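Local coordinates for protein MdbA (Actinomyces oris, PDB 4Z7X) that probably catalyses disulfide bond formation in exported proteins, as a thiol-disulfide oxidoreductase linked to sortase-mediated pilus assembly, at residues A[55-67]-A[91-105]. Numbering follows the deposited sequence. Where two conformers were deposited one is given.
Sequences SAPVLDIYFDYSC and TLALHPCKLLQQEWT
Ala56 offers its carbonyl oxygen to the hydroxyl of Thr91, a side chain short enough to bond beside its own strand, and from Pro57 O onward strand 58-63 runs parallel to strand 91-96 in an unbroken backbone ladder. Leu59 and branched Ile61 fill the apolar face, where Ile61 CD1 meets Leu92 CD1 at 3.8 Å. On the other face Asp60 OD1 accepts from His95 NE2 (2.8 Å); OD1 lies near the imidazole plane, whereas NE2 meets the carboxylate from above the carboxylate plane. In Tyr62, chi1 of -71° turns CG away from its own carbonyl carbon and brings the ring over the same imidazole in an offset stack, centroids 4.0 Å apart; bond and stack together restrain the histidine's rotation. Phe63's flat ring receives Pro96 CA over one face, a CH-pi contact. Beyond the ladder, Asp64 OD1 receives Thr105 OG1 on its syn lone pair at 2.6 Å and, from above the carboxylate plane, Ser66 N in an Asx turn, while OD2 takes Leu100 N (3.0 Å) and a water. With an alanine here, all three donors would probably lose this acceptor, freeing the loop before helix 103-118 to shift. Leu100's apolar CD1 packs on Cys67 CB. Cys67, N-cap of helix 68-86, forms with Cys70 a CxxC consistent with a thioredoxin-type redox site; one carboxylate, gripped through both oxygens, thus joins the turn before it to the loop after strand 91-96.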
# COMPACT_ATOMS: atom_id res chain seq x y z
N SER A 55 2.60 20.75 -6.58
CA SER A 55 1.59 20.41 -7.59
C SER A 55 1.34 18.93 -7.71
O SER A 55 0.50 18.55 -8.56
CB SER A 55 1.98 20.95 -9.01
OG SER A 55 2.17 22.34 -9.02
N ALA A 56 2.04 18.07 -6.93
CA ALA A 56 1.87 16.61 -7.06
C ALA A 56 0.47 16.08 -6.75
O ALA A 56 0.05 15.98 -5.58
CB ALA A 56 2.89 15.84 -6.29
N PRO A 57 -0.26 15.72 -7.81
CA PRO A 57 -1.61 15.27 -7.56
C PRO A 57 -1.64 13.88 -6.96
O PRO A 57 -0.71 13.10 -7.12
CB PRO A 57 -2.21 15.19 -8.97
CG PRO A 57 -1.32 15.91 -9.84
CD PRO A 57 0.02 15.68 -9.26
N VAL A 58 -2.74 13.58 -6.30
CA VAL A 58 -2.91 12.33 -5.59
C VAL A 58 -3.24 11.16 -6.49
O VAL A 58 -4.25 11.18 -7.21
CB VAL A 58 -3.97 12.48 -4.47
CG1 VAL A 58 -4.11 11.16 -3.73
CG2 VAL A 58 -3.54 13.57 -3.49
N LEU A 59 -2.44 10.10 -6.36
CA LEU A 59 -2.74 8.78 -6.96
C LEU A 59 -3.10 7.83 -5.82
O LEU A 59 -2.23 7.50 -4.98
CB LEU A 59 -1.54 8.23 -7.72
CG LEU A 59 -1.73 6.90 -8.43
CD1 LEU A 59 -2.65 7.05 -9.64
CD2 LEU A 59 -0.35 6.36 -8.82
N ASP A 60 -4.37 7.44 -5.76
CA ASP A 60 -4.89 6.57 -4.71
C ASP A 60 -4.93 5.16 -5.27
O ASP A 60 -5.52 4.94 -6.34
CB ASP A 60 -6.35 6.95 -4.39
CG ASP A 60 -6.50 8.21 -3.60
OD1 ASP A 60 -5.94 8.26 -2.51
OD2 ASP A 60 -7.20 9.17 -4.07
N ILE A 61 -4.37 4.21 -4.55
CA ILE A 61 -4.45 2.81 -4.89
C ILE A 61 -5.08 2.01 -3.72
O ILE A 61 -4.53 1.95 -2.64
CB ILE A 61 -3.07 2.19 -5.22
CG1 ILE A 61 -2.38 3.02 -6.36
CG2 ILE A 61 -3.24 0.75 -5.65
CD1 ILE A 61 -0.98 2.60 -6.70
N TYR A 62 -6.24 1.44 -4.01
CA TYR A 62 -6.95 0.54 -3.11
C TYR A 62 -6.55 -0.88 -3.48
O TYR A 62 -6.68 -1.29 -4.65
CB TYR A 62 -8.48 0.71 -3.20
CG TYR A 62 -8.99 1.98 -2.62
CD1 TYR A 62 -8.95 3.19 -3.33
CD2 TYR A 62 -9.55 2.00 -1.36
CE1 TYR A 62 -9.42 4.36 -2.75
CE2 TYR A 62 -10.05 3.15 -0.79
CZ TYR A 62 -9.98 4.34 -1.49
OH TYR A 62 -10.45 5.52 -0.92
N PHE A 63 -6.06 -1.62 -2.49
CA PHE A 63 -5.46 -2.93 -2.75
C PHE A 63 -5.70 -3.89 -1.59
O PHE A 63 -6.05 -3.49 -0.48
CB PHE A 63 -3.96 -2.77 -2.97
CG PHE A 63 -3.20 -2.47 -1.72
CD1 PHE A 63 -3.06 -1.19 -1.23
CD2 PHE A 63 -2.76 -3.52 -0.94
CE1 PHE A 63 -2.40 -0.98 -0.03
CE2 PHE A 63 -2.09 -3.32 0.24
CZ PHE A 63 -1.93 -2.04 0.71
N ASP A 64 -5.55 -5.18 -1.91
CA ASP A 64 -5.53 -6.28 -0.93
C ASP A 64 -4.26 -7.09 -1.21
O ASP A 64 -4.03 -7.51 -2.35
CB ASP A 64 -6.79 -7.15 -1.11
CG ASP A 64 -6.94 -8.25 -0.07
OD1 ASP A 64 -5.93 -8.66 0.51
OD2 ASP A 64 -8.07 -8.76 0.12
N TYR A 65 -3.44 -7.29 -0.19
CA TYR A 65 -2.26 -8.13 -0.29
C TYR A 65 -2.50 -9.55 -0.80
O TYR A 65 -1.56 -10.19 -1.28
CB TYR A 65 -1.47 -8.19 1.04
CG TYR A 65 -0.72 -6.91 1.39
CD1 TYR A 65 0.25 -6.42 0.53
CD2 TYR A 65 -1.03 -6.17 2.51
CE1 TYR A 65 0.94 -5.27 0.81
CE2 TYR A 65 -0.35 -5.00 2.81
CZ TYR A 65 0.62 -4.54 1.95
OH TYR A 65 1.26 -3.38 2.22
N SER A 66 -3.72 -10.03 -0.68
CA SER A 66 -4.09 -11.38 -1.15
C SER A 66 -4.81 -11.41 -2.50
O SER A 66 -5.28 -12.47 -2.91
CB SER A 66 -4.96 -12.08 -0.12
OG SER A 66 -4.24 -12.33 1.08
N CYS A 67 -4.78 -10.28 -3.21
CA CYS A 67 -5.44 -10.14 -4.52
C CYS A 67 -4.42 -10.30 -5.65
O CYS A 67 -3.44 -9.52 -5.76
CB CYS A 67 -6.15 -8.77 -4.61
SG CYS A 67 -6.77 -8.40 -6.28
N THR A 91 1.57 12.43 -5.43
CA THR A 91 1.46 12.04 -4.03
C THR A 91 0.79 10.65 -4.06
O THR A 91 -0.27 10.51 -4.61
CB THR A 91 0.54 13.01 -3.31
OG1 THR A 91 1.15 14.31 -3.29
CG2 THR A 91 0.26 12.55 -1.91
N LEU A 92 1.47 9.65 -3.55
CA LEU A 92 0.96 8.27 -3.55
C LEU A 92 0.21 8.01 -2.25
O LEU A 92 0.75 8.21 -1.16
CB LEU A 92 2.11 7.26 -3.71
CG LEU A 92 1.70 5.79 -3.68
CD1 LEU A 92 0.88 5.44 -4.92
CD2 LEU A 92 2.90 4.86 -3.59
N ALA A 93 -1.02 7.52 -2.38
CA ALA A 93 -1.78 7.12 -1.21
C ALA A 93 -2.20 5.66 -1.35
O ALA A 93 -2.86 5.29 -2.33
CB ALA A 93 -3.01 8.00 -1.05
N LEU A 94 -1.76 4.84 -0.40
CA LEU A 94 -2.01 3.40 -0.41
C LEU A 94 -3.11 3.09 0.58
O LEU A 94 -3.02 3.48 1.72
CB LEU A 94 -0.76 2.61 -0.06
CG LEU A 94 0.39 2.74 -1.07
CD1 LEU A 94 1.62 1.96 -0.62
CD2 LEU A 94 -0.01 2.31 -2.44
N HIS A 95 -4.16 2.41 0.09
CA HIS A 95 -5.37 2.13 0.88
C HIS A 95 -5.56 0.61 1.00
O HIS A 95 -6.00 -0.02 0.05
CB HIS A 95 -6.62 2.70 0.22
CG HIS A 95 -6.63 4.18 0.02
ND1 HIS A 95 -7.47 5.02 0.73
CD2 HIS A 95 -5.96 4.96 -0.86
CE1 HIS A 95 -7.30 6.27 0.30
NE2 HIS A 95 -6.40 6.25 -0.68
N PRO A 96 -5.24 0.03 2.17
CA PRO A 96 -5.32 -1.42 2.32
C PRO A 96 -6.73 -1.86 2.66
O PRO A 96 -7.46 -1.14 3.31
CB PRO A 96 -4.40 -1.68 3.52
CG PRO A 96 -4.60 -0.46 4.36
CD PRO A 96 -4.75 0.67 3.39
N CYS A 97 -7.09 -3.05 2.21
CA CYS A 97 -8.28 -3.74 2.69
C CYS A 97 -8.12 -5.25 2.69
O CYS A 97 -7.10 -5.77 2.28
CB CYS A 97 -9.50 -3.29 1.86
SG CYS A 97 -9.51 -3.96 0.19
N LYS A 98 -9.14 -5.93 3.19
CA LYS A 98 -9.15 -7.38 3.27
C LYS A 98 -10.39 -7.90 2.52
O LYS A 98 -11.11 -8.78 3.02
CB LYS A 98 -9.13 -7.80 4.75
CG LYS A 98 -8.88 -9.28 5.03
CD LYS A 98 -8.60 -9.54 6.52
CE LYS A 98 -8.64 -11.02 6.86
NZ LYS A 98 -8.50 -11.32 8.31
N LEU A 99 -10.61 -7.39 1.32
CA LEU A 99 -11.79 -7.75 0.55
C LEU A 99 -11.93 -9.26 0.35
O LEU A 99 -13.02 -9.79 0.42
CB LEU A 99 -11.72 -7.05 -0.81
CG LEU A 99 -12.90 -7.25 -1.74
CD1 LEU A 99 -14.17 -6.70 -1.11
CD2 LEU A 99 -12.64 -6.57 -3.06
N LEU A 100 -10.81 -9.95 0.12
CA LEU A 100 -10.85 -11.37 -0.21
C LEU A 100 -10.90 -12.28 1.02
O LEU A 100 -10.92 -13.50 0.90
CB LEU A 100 -9.67 -11.70 -1.12
CG LEU A 100 -9.78 -11.05 -2.48
CD1 LEU A 100 -8.51 -11.37 -3.24
CD2 LEU A 100 -11.01 -11.51 -3.28
N GLN A 101 -10.90 -11.69 2.21
CA GLN A 101 -11.14 -12.41 3.47
C GLN A 101 -10.09 -13.46 3.78
O GLN A 101 -10.37 -14.43 4.47
CB GLN A 101 -12.52 -13.07 3.48
CG GLN A 101 -13.63 -12.16 3.02
CD GLN A 101 -14.01 -11.15 4.05
OE1 GLN A 101 -14.19 -11.48 5.21
NE2 GLN A 101 -14.18 -9.91 3.62
N GLN A 102 -8.87 -13.25 3.29
CA GLN A 102 -7.76 -14.19 3.50
C GLN A 102 -6.91 -13.77 4.68
O GLN A 102 -6.50 -12.60 4.76
CB GLN A 102 -6.87 -14.25 2.25
CG GLN A 102 -7.57 -14.92 1.07
CD GLN A 102 -7.67 -16.43 1.25
OE1 GLN A 102 -6.94 -17.04 2.07
NE2 GLN A 102 -8.48 -17.06 0.44
N GLU A 103 -6.60 -14.72 5.56
CA GLU A 103 -5.80 -14.37 6.73
C GLU A 103 -4.39 -13.90 6.36
O GLU A 103 -3.82 -13.09 7.08
CB GLU A 103 -5.76 -15.48 7.77
CG GLU A 103 -7.11 -15.73 8.41
CD GLU A 103 -7.71 -14.47 9.03
OE1 GLU A 103 -8.79 -14.08 8.57
OE2 GLU A 103 -7.10 -13.89 9.97
N TRP A 104 -3.84 -14.33 5.22
CA TRP A 104 -2.56 -13.79 4.73
C TRP A 104 -2.55 -12.25 4.76
O TRP A 104 -1.56 -11.65 5.14
CB TRP A 104 -2.25 -14.27 3.31
CG TRP A 104 -1.01 -13.70 2.72
CD1 TRP A 104 -0.93 -12.95 1.58
CD2 TRP A 104 0.33 -13.84 3.20
NE1 TRP A 104 0.37 -12.62 1.31
CE2 TRP A 104 1.17 -13.15 2.29
CE3 TRP A 104 0.91 -14.47 4.31
CZ2 TRP A 104 2.55 -13.06 2.46
CZ3 TRP A 104 2.31 -14.39 4.47
CH2 TRP A 104 3.10 -13.69 3.55
N THR A 105 -3.67 -11.61 4.40
CA THR A 105 -3.74 -10.17 4.45
C THR A 105 -3.49 -9.63 5.85
O THR A 105 -2.78 -8.63 5.98
CB THR A 105 -5.09 -9.70 3.88
OG1 THR A 105 -5.18 -10.18 2.53
CG2 THR A 105 -5.24 -8.18 3.93
O HOH W 1 -7.85 -10.88 1.92
O HOH W 2 -4.35 -5.51 2.13
O HOH W 3 1.07 -10.39 -0.39